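Local coordinates for protein integral membrane indolylacetylinositol arabinosyltransferase EmbB (Mycolicibacterium smegmatis MC2 155, PDB 7BVC) that probably transfers arabinose units to build the arabinan of mycobacterial cell wall arabinogalactan, and binds the anti-tuberculosis drug ethambutol, at residues Ala608-Ala613 / Trp668-His673; Ser616-Phe620 / Leu661-Ala666; Leu622-Ala627 / Ile654-Phe659. Residue numbers count along the deposited sequence, not the author numbering.

Interaction 1: Ala608-Ala613 / Trp668-His673; sequences ARNRMA and WAFWLH
Two α-helical segments with regular i to i+4 backbone bonds, such as M612 N to A608 O (2.9 Å), run nearly antiparallel: their axes approach to 8.7 Å at a signed crossing angle of -163°. R609 and A669 set the register, with their CA atoms 5.0 Å apart. The small A669 lies where the backbones come nearest. A669 CB lies 4.0 Å from M612 CB and packs against the backbone at R609 O, 4.1 Å away, while L672 CB reaches R609 CB at 4.0 Å and L672 CD1 reaches A608 CB at 4.3 Å. This is an antiparallel pair of transmembrane helices in the GT-C type membrane domain, at the end where a cardiolipin headgroup binds. A Met-aromatic contact flanks the alanine: M612 (chi1 t, chi2 p, chi3 t) sets SD 4.7 Å from the centroid of the six-membered ring of W668 (chi1 t), and M612 CE 3.6 Å from W668 CE3. Among polar groups, R609 takes chi1 p with chi2 and chi3 t, so that H673 CD2 lies over one face of its guanidinium, 3.7 Å from R609 NE. Outside the two segments, R609 NH1 forms a salt bridge to the cardiolipin.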
ATOM      1  N   ALA B 608      22.891 -10.434 -34.614  1.00 46.00           N
ATOM      2  CA  ALA B 608      21.736 -11.254 -34.268  1.00 46.00           C
ATOM      3  C   ALA B 608      21.467 -11.273 -32.769  1.00 46.00           C
ATOM      4  O   ALA B 608      20.303 -11.342 -32.354  1.00 46.00           O
ATOM      5  CB  ALA B 608      21.933 -12.677 -34.785  1.00 46.00           C
ATOM      6  N   ARG B 609      22.512 -11.212 -31.942  1.00 44.15           N
ATOM      7  CA  ARG B 609      22.303 -11.368 -30.505  1.00 44.15           C
ATOM      8  C   ARG B 609      21.623 -10.150 -29.896  1.00 44.15           C
ATOM      9  O   ARG B 609      20.845 -10.293 -28.948  1.00 44.15           O
ATOM     10  CB  ARG B 609      23.629 -11.661 -29.803  1.00 44.15           C
ATOM     11  CG  ARG B 609      24.563 -10.482 -29.645  1.00 44.15           C
ATOM     12  CD  ARG B 609      25.487 -10.695 -28.462  1.00 44.15           C
ATOM     13  NE  ARG B 609      26.587  -9.737 -28.432  1.00 44.15           N
ATOM     14  CZ  ARG B 609      26.533  -8.554 -27.832  1.00 44.15           C
ATOM     15  NH1 ARG B 609      27.584  -7.749 -27.854  1.00 44.15           N
ATOM     16  NH2 ARG B 609      25.431  -8.175 -27.208  1.00 44.15           N
ATOM     17  N   ASN B 610      21.868  -8.958 -30.438  1.00 42.34           N
ATOM     18  CA  ASN B 610      21.182  -7.772 -29.935  1.00 42.34           C
ATOM     19  C   ASN B 610      19.689  -7.834 -30.238  1.00 42.34           C
ATOM     20  O   ASN B 610      18.855  -7.515 -29.379  1.00 42.34           O
ATOM     21  CB  ASN B 610      21.807  -6.517 -30.539  1.00 42.34           C
ATOM     22  CG  ASN B 610      23.247  -6.323 -30.114  1.00 42.34           C
ATOM     23  OD1 ASN B 610      23.590  -6.490 -28.947  1.00 42.34           O
ATOM     24  ND2 ASN B 610      24.102  -5.968 -31.064  1.00 42.34           N
ATOM     25  N   ARG B 611      19.333  -8.265 -31.447  1.00 43.54           N
ATOM     26  CA  ARG B 611      17.925  -8.393 -31.799  1.00 43.54           C
ATOM     27  C   ARG B 611      17.257  -9.508 -31.003  1.00 43.54           C
ATOM     28  O   ARG B 611      16.090  -9.387 -30.612  1.00 43.54           O
ATOM     29  CB  ARG B 611      17.793  -8.629 -33.302  1.00 43.54           C
ATOM     30  CG  ARG B 611      18.096  -7.385 -34.123  1.00 43.54           C
ATOM     31  CD  ARG B 611      17.799  -7.576 -35.594  1.00 43.54           C
ATOM     32  NE  ARG B 611      18.963  -8.045 -36.337  1.00 43.54           N
ATOM     33  CZ  ARG B 611      18.996  -9.173 -37.035  1.00 43.54           C
ATOM     34  NH1 ARG B 611      17.927  -9.951 -37.084  1.00 43.54           N
ATOM     35  NH2 ARG B 611      20.096  -9.523 -37.682  1.00 43.54           N
ATOM     36  N   MET B 612      17.990 -10.589 -30.726  1.00 44.11           N
ATOM     37  CA  MET B 612      17.442 -11.644 -29.881  1.00 44.11           C
ATOM     38  C   MET B 612      17.213 -11.151 -28.457  1.00 44.11           C
ATOM     39  O   MET B 612      16.207 -11.497 -27.827  1.00 44.11           O
ATOM     40  CB  MET B 612      18.369 -12.857 -29.892  1.00 44.11           C
ATOM     41  CG  MET B 612      17.654 -14.172 -29.671  1.00 44.11           C
ATOM     42  SD  MET B 612      16.593 -14.613 -31.054  1.00 44.11           S
ATOM     43  CE  MET B 612      15.334 -15.562 -30.212  1.00 44.11           C
ATOM     44  N   ALA B 613      18.132 -10.335 -27.935  1.00 43.31           N
ATOM     45  CA  ALA B 613      17.945  -9.777 -26.598  1.00 43.31           C
ATOM     46  C   ALA B 613      16.748  -8.837 -26.555  1.00 43.31           C
ATOM     47  O   ALA B 613      16.002  -8.813 -25.567  1.00 43.31           O
ATOM     48  CB  ALA B 613      19.215  -9.053 -26.151  1.00 43.31           C
ATOM     49  N   TRP B 668      19.095 -18.373 -25.924  1.00 44.16           N
ATOM     50  CA  TRP B 668      19.532 -18.304 -27.313  1.00 44.16           C
ATOM     51  C   TRP B 668      20.484 -17.133 -27.532  1.00 44.16           C
ATOM     52  O   TRP B 668      21.510 -17.271 -28.212  1.00 44.16           O
ATOM     53  CB  TRP B 668      18.312 -18.190 -28.223  1.00 44.16           C
ATOM     54  CG  TRP B 668      18.558 -18.505 -29.659  1.00 44.16           C
ATOM     55  CD1 TRP B 668      19.756 -18.516 -30.309  1.00 44.16           C
ATOM     56  CD2 TRP B 668      17.571 -18.857 -30.631  1.00 44.16           C
ATOM     57  NE1 TRP B 668      19.575 -18.851 -31.627  1.00 44.16           N
ATOM     58  CE2 TRP B 668      18.241 -19.066 -31.850  1.00 44.16           C
ATOM     59  CE3 TRP B 668      16.184 -19.014 -30.588  1.00 44.16           C
ATOM     60  CZ2 TRP B 668      17.573 -19.426 -33.014  1.00 44.16           C
ATOM     61  CZ3 TRP B 668      15.522 -19.371 -31.745  1.00 44.16           C
ATOM     62  CH2 TRP B 668      16.216 -19.573 -32.940  1.00 44.16           C
ATOM     63  N   ALA B 669      20.162 -15.971 -26.960  1.00 43.29           N
ATOM     64  CA  ALA B 669      21.034 -14.811 -27.096  1.00 43.29           C
ATOM     65  C   ALA B 669      22.379 -15.051 -26.425  1.00 43.29           C
ATOM     66  O   ALA B 669      23.422 -14.637 -26.943  1.00 43.29           O
ATOM     67  CB  ALA B 669      20.356 -13.574 -26.516  1.00 43.29           C
ATOM     68  N   PHE B 670      22.381 -15.731 -25.277  1.00 44.95           N
ATOM     69  CA  PHE B 670      23.642 -16.039 -24.608  1.00 44.95           C
ATOM     70  C   PHE B 670      24.482 -17.008 -25.430  1.00 44.95           C
ATOM     71  O   PHE B 670      25.709 -16.871 -25.499  1.00 44.95           O
ATOM     72  CB  PHE B 670      23.372 -16.607 -23.216  1.00 44.95           C
ATOM     73  CG  PHE B 670      24.599 -16.720 -22.359  1.00 44.95           C
ATOM     74  CD1 PHE B 670      25.546 -15.713 -22.349  1.00 44.95           C
ATOM     75  CD2 PHE B 670      24.802 -17.831 -21.562  1.00 44.95           C
ATOM     76  CE1 PHE B 670      26.674 -15.813 -21.561  1.00 44.95           C
ATOM     77  CE2 PHE B 670      25.928 -17.936 -20.772  1.00 44.95           C
ATOM     78  CZ  PHE B 670      26.864 -16.927 -20.772  1.00 44.95           C
ATOM     79  N   TRP B 671      23.842 -17.998 -26.059  1.00 44.96           N
ATOM     80  CA  TRP B 671      24.582 -18.916 -26.917  1.00 44.96           C
ATOM     81  C   TRP B 671      25.144 -18.209 -28.142  1.00 44.96           C
ATOM     82  O   TRP B 671      26.239 -18.547 -28.602  1.00 44.96           O
ATOM     83  CB  TRP B 671      23.694 -20.081 -27.345  1.00 44.96           C
ATOM     84  CG  TRP B 671      24.320 -20.944 -28.396  1.00 44.96           C
ATOM     85  CD1 TRP B 671      24.037 -20.950 -29.728  1.00 44.96           C
ATOM     86  CD2 TRP B 671      25.345 -21.926 -28.199  1.00 44.96           C
ATOM     87  NE1 TRP B 671      24.816 -21.874 -30.375  1.00 44.96           N
ATOM     88  CE2 TRP B 671      25.629 -22.487 -29.459  1.00 44.96           C
ATOM     89  CE3 TRP B 671      26.048 -22.385 -27.083  1.00 44.96           C
ATOM     90  CZ2 TRP B 671      26.585 -23.484 -29.633  1.00 44.96           C
ATOM     91  CZ3 TRP B 671      26.997 -23.374 -27.257  1.00 44.96           C
ATOM     92  CH2 TRP B 671      27.258 -23.913 -28.521  1.00 44.96           C
ATOM     93  N   LEU B 672      24.411 -17.237 -28.690  1.00 43.35           N
ATOM     94  CA  LEU B 672      24.962 -16.442 -29.782  1.00 43.35           C
ATOM     95  C   LEU B 672      26.097 -15.548 -29.300  1.00 43.35           C
ATOM     96  O   LEU B 672      27.011 -15.236 -30.070  1.00 43.35           O
ATOM     97  CB  LEU B 672      23.867 -15.596 -30.430  1.00 43.35           C
ATOM     98  CG  LEU B 672      22.870 -16.317 -31.335  1.00 43.35           C
ATOM     99  CD1 LEU B 672      21.613 -15.488 -31.496  1.00 43.35           C
ATOM    100  CD2 LEU B 672      23.491 -16.610 -32.684  1.00 43.35           C
ATOM    101  N   HIS B 673      26.051 -15.127 -28.037  1.00 45.35           N
ATOM    102  CA  HIS B 673      27.104 -14.284 -27.482  1.00 45.35           C
ATOM    103  C   HIS B 673      28.395 -15.067 -27.285  1.00 45.35           C
ATOM    104  O   HIS B 673      29.485 -14.572 -27.586  1.00 45.35           O
ATOM    105  CB  HIS B 673      26.631 -13.679 -26.159  1.00 45.35           C
ATOM    106  CG  HIS B 673      27.655 -12.828 -25.477  1.00 45.35           C
ATOM    107  ND1 HIS B 673      28.079 -13.069 -24.189  1.00 45.35           N
ATOM    108  CD2 HIS B 673      28.332 -11.735 -25.898  1.00 45.35           C
ATOM    109  CE1 HIS B 673      28.976 -12.162 -23.847  1.00 45.35           C
ATOM    110  NE2 HIS B 673      29.148 -11.342 -24.866  1.00 45.35           N
TER

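Interaction 2: Ser616-Phe620 / Leu661-Ala666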
ATOM      1  N   SER B 616      13.708 -10.954 -26.421  1.00 41.42           N
ATOM      2  CA  SER B 616      13.556 -11.437 -25.052  1.00 41.42           C
ATOM      3  C   SER B 616      12.926 -10.376 -24.159  1.00 41.42           C
ATOM      4  O   SER B 616      12.042 -10.681 -23.351  1.00 41.42           O
ATOM      5  CB  SER B 616      14.913 -11.863 -24.497  1.00 41.42           C
ATOM      6  OG  SER B 616      14.799 -12.291 -23.154  1.00 41.42           O
ATOM      7  N   LEU B 617      13.373  -9.126 -24.285  1.00 41.34           N
ATOM      8  CA  LEU B 617      12.802  -8.049 -23.479  1.00 41.34           C
ATOM      9  C   LEU B 617      11.325  -7.838 -23.798  1.00 41.34           C
ATOM     10  O   LEU B 617      10.513  -7.580 -22.898  1.00 41.34           O
ATOM     11  CB  LEU B 617      13.589  -6.759 -23.700  1.00 41.34           C
ATOM     12  CG  LEU B 617      13.028  -5.486 -23.065  1.00 41.34           C
ATOM     13  CD1 LEU B 617      12.902  -5.651 -21.562  1.00 41.34           C
ATOM     14  CD2 LEU B 617      13.904  -4.293 -23.400  1.00 41.34           C
ATOM     15  N   VAL B 618      10.959  -7.938 -25.078  1.00 39.64           N
ATOM     16  CA  VAL B 618       9.558  -7.773 -25.469  1.00 39.64           C
ATOM     17  C   VAL B 618       8.702  -8.874 -24.849  1.00 39.64           C
ATOM     18  O   VAL B 618       7.624  -8.616 -24.297  1.00 39.64           O
ATOM     19  CB  VAL B 618       9.428  -7.752 -27.001  1.00 39.64           C
ATOM     20  CG1 VAL B 618       7.984  -7.948 -27.414  1.00 39.64           C
ATOM     21  CG2 VAL B 618       9.971  -6.450 -27.558  1.00 39.64           C
ATOM     22  N   LEU B 619       9.167 -10.120 -24.937  1.00 40.04           N
ATOM     23  CA  LEU B 619       8.419 -11.215 -24.323  1.00 40.04           C
ATOM     24  C   LEU B 619       8.341 -11.057 -22.809  1.00 40.04           C
ATOM     25  O   LEU B 619       7.325 -11.407 -22.197  1.00 40.04           O
ATOM     26  CB  LEU B 619       9.048 -12.557 -24.696  1.00 40.04           C
ATOM     27  CG  LEU B 619       8.845 -12.984 -26.149  1.00 40.04           C
ATOM     28  CD1 LEU B 619       9.885 -14.005 -26.565  1.00 40.04           C
ATOM     29  CD2 LEU B 619       7.446 -13.535 -26.353  1.00 40.04           C
ATOM     30  N   PHE B 620       9.388 -10.503 -22.194  1.00 43.80           N
ATOM     31  CA  PHE B 620       9.371 -10.278 -20.752  1.00 43.80           C
ATOM     32  C   PHE B 620       8.320  -9.248 -20.362  1.00 43.80           C
ATOM     33  O   PHE B 620       7.575  -9.443 -19.392  1.00 43.80           O
ATOM     34  CB  PHE B 620      10.757  -9.838 -20.281  1.00 43.80           C
ATOM     35  CG  PHE B 620      10.871  -9.677 -18.795  1.00 43.80           C
ATOM     36  CD1 PHE B 620      10.796 -10.775 -17.957  1.00 43.80           C
ATOM     37  CD2 PHE B 620      11.059  -8.426 -18.236  1.00 43.80           C
ATOM     38  CE1 PHE B 620      10.903 -10.626 -16.589  1.00 43.80           C
ATOM     39  CE2 PHE B 620      11.166  -8.273 -16.869  1.00 43.80           C
ATOM     40  CZ  PHE B 620      11.089  -9.373 -16.045  1.00 43.80           C
ATOM     41  N   LEU B 661       9.087 -18.476 -22.683  1.00 42.60           N
ATOM     42  CA  LEU B 661       9.569 -18.074 -24.001  1.00 42.60           C
ATOM     43  C   LEU B 661      10.677 -17.032 -23.891  1.00 42.60           C
ATOM     44  O   LEU B 661      11.658 -17.073 -24.642  1.00 42.60           O
ATOM     45  CB  LEU B 661       8.412 -17.541 -24.843  1.00 42.60           C
ATOM     46  CG  LEU B 661       7.316 -18.539 -25.216  1.00 42.60           C
ATOM     47  CD1 LEU B 661       6.132 -17.821 -25.834  1.00 42.60           C
ATOM     48  CD2 LEU B 661       7.854 -19.595 -26.161  1.00 42.60           C
ATOM     49  N   SER B 662      10.541 -16.095 -22.951  1.00 42.83           N
ATOM     50  CA  SER B 662      11.573 -15.085 -22.752  1.00 42.83           C
ATOM     51  C   SER B 662      12.868 -15.710 -22.247  1.00 42.83           C
ATOM     52  O   SER B 662      13.960 -15.309 -22.664  1.00 42.83           O
ATOM     53  CB  SER B 662      11.079 -14.018 -21.779  1.00 42.83           C
ATOM     54  OG  SER B 662      12.154 -13.236 -21.299  1.00 42.83           O
ATOM     55  N   ALA B 663      12.768 -16.687 -21.345  1.00 42.83           N
ATOM     56  CA  ALA B 663      13.963 -17.380 -20.874  1.00 42.83           C
ATOM     57  C   ALA B 663      14.640 -18.140 -22.007  1.00 42.83           C
ATOM     58  O   ALA B 663      15.873 -18.167 -22.099  1.00 42.83           O
ATOM     59  CB  ALA B 663      13.605 -18.325 -19.730  1.00 42.83           C
ATOM     60  N   ILE B 664      13.849 -18.762 -22.884  1.00 41.21           N
ATOM     61  CA  ILE B 664      14.423 -19.469 -24.026  1.00 41.21           C
ATOM     62  C   ILE B 664      15.129 -18.490 -24.958  1.00 41.21           C
ATOM     63  O   ILE B 664      16.227 -18.766 -25.460  1.00 41.21           O
ATOM     64  CB  ILE B 664      13.335 -20.272 -24.759  1.00 41.21           C
ATOM     65  CG1 ILE B 664      12.874 -21.449 -23.899  1.00 41.21           C
ATOM     66  CG2 ILE B 664      13.844 -20.766 -26.102  1.00 41.21           C
ATOM     67  CD1 ILE B 664      11.798 -22.288 -24.541  1.00 41.21           C
ATOM     68  N   ALA B 665      14.519 -17.327 -25.191  1.00 43.49           N
ATOM     69  CA  ALA B 665      15.151 -16.318 -26.037  1.00 43.49           C
ATOM     70  C   ALA B 665      16.437 -15.791 -25.408  1.00 43.49           C
ATOM     71  O   ALA B 665      17.416 -15.526 -26.114  1.00 43.49           O
ATOM     72  CB  ALA B 665      14.176 -15.172 -26.307  1.00 43.49           C
ATOM     73  N   ALA B 666      16.458 -15.646 -24.082  1.00 44.75           N
ATOM     74  CA  ALA B 666      17.668 -15.180 -23.410  1.00 44.75           C
ATOM     75  C   ALA B 666      18.780 -16.218 -23.492  1.00 44.75           C
ATOM     76  O   ALA B 666      19.950 -15.868 -23.684  1.00 44.75           O
ATOM     77  CB  ALA B 666      17.364 -14.835 -21.955  1.00 44.75           C
TER
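Paired serines show how two membrane helices can approach closely while satisfying their own hydroxyls. S616 OG donates to S662 O at 3.2 Å, and S662 OG donates back to S616 O at 3.3 Å, so each side chain bonds to the backbone carbonyl of the opposite helix. Those carbonyls also accept helical bonds, from F620 N and A666 N, and the serines thus link the helices without unwinding either. With such small residues at the crossing, the S616 and S662 CA atoms lie 4.7 Å apart and the axes 8.3 Å, at 166° between their directions. Around this polar centre the contacts are van der Waals: S616 CB meets A665 CB at 3.8 Å, and S616 OG is 3.8 Å from A666 CB. L619, directed at the partner, covers the next turn, its CB 3.8 Å from S662 CB and its CD1 4.2 Å from L661 CB. F620 passes S662 OG with its CB at 3.8 Å before its ring leads away. Cardiolipin touches S616, F620 and S662, so this part of the antiparallel pair also lines the lipid site. On another side of helix 608-625, L617 and V618 pack on M534 of helix 527-545.

Interaction 3: Leu622-Ala627 / Ile654-Phe659; sequences LAFCFA and ISAIFF
F658, A623 and F626 carry most of this contact, in which the C-terminal end of helix 608-625 meets the first turns of helix 654-675. Residues 622-625 are helical and F626 N still bonds to L622 O at 3.0 Å, but F626 (phi/psi -80/17) is the first residue to leave helical angles, followed by A627 (-104/39). Residues 655-659 are helical, with F659 N bonded to S655 O at 2.9 Å. A623 and S655 define the register, their CA atoms 4.4 Å apart. F658 points its CA-to-CB bond at the partner, and chi1 m lays the ring alongside L622 and F626, with L622 CB over one face and L622 CD1 4.3 Å from F658 CE1. A623 fits close to the partner backbone, its CB 3.6 Å from F658 CB and 3.7 Å from F659 N, while A623 O lies 3.3 Å from S655 CB. F626, at a chi1 of -97°, brings CD2 to 3.9 Å from F658 CE2; the two rings pair obliquely, centroids 5.8 Å apart and planes at 44°. Helix 690-712 adds M698 against L622 and F626, while F659 stacks on an aromatic side chain of the EmbA chain. This is the end of an antiparallel pair of consecutive transmembrane helices, packed with aromatic side chains where their long connection leaves and returns, in the GT-C type membrane domain.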
ATOM      1  N   LEU B 622       5.673  -8.505 -22.055  1.00 43.28           N
ATOM      2  CA  LEU B 622       4.376  -9.143 -22.274  1.00 43.28           C
ATOM      3  C   LEU B 622       3.986 -10.011 -21.083  1.00 43.28           C
ATOM      4  O   LEU B 622       2.846  -9.957 -20.599  1.00 43.28           O
ATOM      5  CB  LEU B 622       4.410  -9.972 -23.556  1.00 43.28           C
ATOM      6  CG  LEU B 622       3.793  -9.343 -24.802  1.00 43.28           C
ATOM      7  CD1 LEU B 622       3.886 -10.304 -25.971  1.00 43.28           C
ATOM      8  CD2 LEU B 622       2.351  -8.956 -24.543  1.00 43.28           C
ATOM      9  N   ALA B 623       4.927 -10.834 -20.608  1.00 44.88           N
ATOM     10  CA  ALA B 623       4.677 -11.658 -19.429  1.00 44.88           C
ATOM     11  C   ALA B 623       4.309 -10.805 -18.223  1.00 44.88           C
ATOM     12  O   ALA B 623       3.452 -11.189 -17.420  1.00 44.88           O
ATOM     13  CB  ALA B 623       5.905 -12.512 -19.116  1.00 44.88           C
ATOM     14  N   PHE B 624       4.953  -9.648 -18.073  1.00 47.18           N
ATOM     15  CA  PHE B 624       4.588  -8.752 -16.981  1.00 47.18           C
ATOM     16  C   PHE B 624       3.172  -8.216 -17.159  1.00 47.18           C
ATOM     17  O   PHE B 624       2.430  -8.071 -16.182  1.00 47.18           O
ATOM     18  CB  PHE B 624       5.577  -7.594 -16.876  1.00 47.18           C
ATOM     19  CG  PHE B 624       5.082  -6.457 -16.030  1.00 47.18           C
ATOM     20  CD1 PHE B 624       5.093  -6.552 -14.650  1.00 47.18           C
ATOM     21  CD2 PHE B 624       4.599  -5.299 -16.613  1.00 47.18           C
ATOM     22  CE1 PHE B 624       4.631  -5.512 -13.868  1.00 47.18           C
ATOM     23  CE2 PHE B 624       4.136  -4.258 -15.833  1.00 47.18           C
ATOM     24  CZ  PHE B 624       4.152  -4.365 -14.461  1.00 47.18           C
ATOM     25  N   CYS B 625       2.789  -7.901 -18.399  1.00 49.55           N
ATOM     26  CA  CYS B 625       1.450  -7.378 -18.655  1.00 49.55           C
ATOM     27  C   CYS B 625       0.380  -8.396 -18.288  1.00 49.55           C
ATOM     28  O   CYS B 625      -0.602  -8.065 -17.614  1.00 49.55           O
ATOM     29  CB  CYS B 625       1.311  -6.977 -20.123  1.00 49.55           C
ATOM     30  SG  CYS B 625       2.326  -5.581 -20.616  1.00 49.55           S
ATOM     31  N   PHE B 626       0.550  -9.642 -18.726  1.00 48.93           N
ATOM     32  CA  PHE B 626      -0.497 -10.649 -18.587  1.00 48.93           C
ATOM     33  C   PHE B 626      -0.576 -11.269 -17.192  1.00 48.93           C
ATOM     34  O   PHE B 626      -1.193 -12.329 -17.041  1.00 48.93           O
ATOM     35  CB  PHE B 626      -0.313 -11.749 -19.633  1.00 48.93           C
ATOM     36  CG  PHE B 626      -1.164 -11.565 -20.849  1.00 48.93           C
ATOM     37  CD1 PHE B 626      -2.461 -12.038 -20.875  1.00 48.93           C
ATOM     38  CD2 PHE B 626      -0.672 -10.912 -21.965  1.00 48.93           C
ATOM     39  CE1 PHE B 626      -3.252 -11.870 -21.990  1.00 48.93           C
ATOM     40  CE2 PHE B 626      -1.460 -10.740 -23.084  1.00 48.93           C
ATOM     41  CZ  PHE B 626      -2.751 -11.221 -23.096  1.00 48.93           C
ATOM     42  N   ALA B 627       0.019 -10.650 -16.174  1.00 49.64           N
ATOM     43  CA  ALA B 627       0.064 -11.214 -14.827  1.00 49.64           C
ATOM     44  C   ALA B 627      -0.922 -10.541 -13.881  1.00 49.64           C
ATOM     45  O   ALA B 627      -0.610 -10.322 -12.708  1.00 49.64           O
ATOM     46  CB  ALA B 627       1.479 -11.130 -14.269  1.00 49.64           C
ATOM     47  N   ILE B 654      -0.957 -17.669 -18.172  1.00 52.08           N
ATOM     48  CA  ILE B 654      -0.448 -17.224 -19.463  1.00 52.08           C
ATOM     49  C   ILE B 654       0.847 -16.429 -19.329  1.00 52.08           C
ATOM     50  O   ILE B 654       1.670 -16.447 -20.257  1.00 52.08           O
ATOM     51  CB  ILE B 654      -1.512 -16.400 -20.218  1.00 52.08           C
ATOM     52  CG1 ILE B 654      -2.833 -17.164 -20.265  1.00 52.08           C
ATOM     53  CG2 ILE B 654      -1.057 -16.089 -21.632  1.00 52.08           C
ATOM     54  CD1 ILE B 654      -3.872 -16.529 -21.160  1.00 52.08           C
ATOM     55  N   SER B 655       1.066 -15.754 -18.198  1.00 48.89           N
ATOM     56  CA  SER B 655       2.330 -15.061 -17.991  1.00 48.89           C
ATOM     57  C   SER B 655       3.490 -16.039 -17.858  1.00 48.89           C
ATOM     58  O   SER B 655       4.625 -15.704 -18.211  1.00 48.89           O
ATOM     59  CB  SER B 655       2.245 -14.168 -16.755  1.00 48.89           C
ATOM     60  OG  SER B 655       2.048 -14.941 -15.586  1.00 48.89           O
ATOM     61  N   ALA B 656       3.226 -17.249 -17.358  1.00 47.56           N
ATOM     62  CA  ALA B 656       4.283 -18.247 -17.239  1.00 47.56           C
ATOM     63  C   ALA B 656       4.766 -18.706 -18.608  1.00 47.56           C
ATOM     64  O   ALA B 656       5.962 -18.956 -18.798  1.00 47.56           O
ATOM     65  CB  ALA B 656       3.790 -19.435 -16.416  1.00 47.56           C
ATOM     66  N   ILE B 657       3.856 -18.817 -19.577  1.00 47.65           N
ATOM     67  CA  ILE B 657       4.249 -19.216 -20.924  1.00 47.65           C
ATOM     68  C   ILE B 657       5.150 -18.161 -21.555  1.00 47.65           C
ATOM     69  O   ILE B 657       6.184 -18.482 -22.156  1.00 47.65           O
ATOM     70  CB  ILE B 657       3.000 -19.481 -21.781  1.00 47.65           C
ATOM     71  CG1 ILE B 657       2.139 -20.568 -21.136  1.00 47.65           C
ATOM     72  CG2 ILE B 657       3.397 -19.881 -23.188  1.00 47.65           C
ATOM     73  CD1 ILE B 657       0.906 -20.919 -21.932  1.00 47.65           C
ATOM     74  N   PHE B 658       4.777 -16.887 -21.424  1.00 45.14           N
ATOM     75  CA  PHE B 658       5.612 -15.819 -21.959  1.00 45.14           C
ATOM     76  C   PHE B 658       6.941 -15.729 -21.225  1.00 45.14           C
ATOM     77  O   PHE B 658       7.966 -15.426 -21.843  1.00 45.14           O
ATOM     78  CB  PHE B 658       4.872 -14.485 -21.885  1.00 45.14           C
ATOM     79  CG  PHE B 658       3.779 -14.343 -22.899  1.00 45.14           C
ATOM     80  CD1 PHE B 658       4.022 -14.577 -24.240  1.00 45.14           C
ATOM     81  CD2 PHE B 658       2.503 -13.974 -22.511  1.00 45.14           C
ATOM     82  CE1 PHE B 658       3.017 -14.446 -25.172  1.00 45.14           C
ATOM     83  CE2 PHE B 658       1.495 -13.840 -23.440  1.00 45.14           C
ATOM     84  CZ  PHE B 658       1.751 -14.077 -24.772  1.00 45.14           C
ATOM     85  N   PHE B 659       6.952 -16.005 -19.919  1.00 46.53           N
ATOM     86  CA  PHE B 659       8.210 -16.008 -19.179  1.00 46.53           C
ATOM     87  C   PHE B 659       9.123 -17.135 -19.645  1.00 46.53           C
ATOM     88  O   PHE B 659      10.340 -16.947 -19.767  1.00 46.53           O
ATOM     89  CB  PHE B 659       7.935 -16.128 -17.681  1.00 46.53           C
ATOM     90  CG  PHE B 659       9.141 -15.894 -16.823  1.00 46.53           C
ATOM     91  CD1 PHE B 659       9.664 -14.623 -16.672  1.00 46.53           C
ATOM     92  CD2 PHE B 659       9.753 -16.946 -16.166  1.00 46.53           C
ATOM     93  CE1 PHE B 659      10.773 -14.404 -15.882  1.00 46.53           C
ATOM     94  CE2 PHE B 659      10.864 -16.733 -15.377  1.00 46.53           C
ATOM     95  CZ  PHE B 659      11.373 -15.460 -15.234  1.00 46.53           C
TER

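Overall arrangement
All three interactions join helices 608-625 and 654-675, and they illustrate how the chemistry of one antiparallel pair changes along its length. The two helices run outward from the connection between them, so interactions 3, 2 and 1 follow in order away from it. Adjacent contacts touch, through M612 CG and A665 O at 3.8 Å and through F620 CE1 and F659 CE1 at 3.8 Å; the centres of interactions 1 and 3 lie about 21 Å apart. Interactions 1 and 3 are largely buried, interaction 2 partly so. A charged, lipid-binding end gives way to reciprocal serine bonds midway and to phenylalanine packing at the connection, while cardiolipin touches all three.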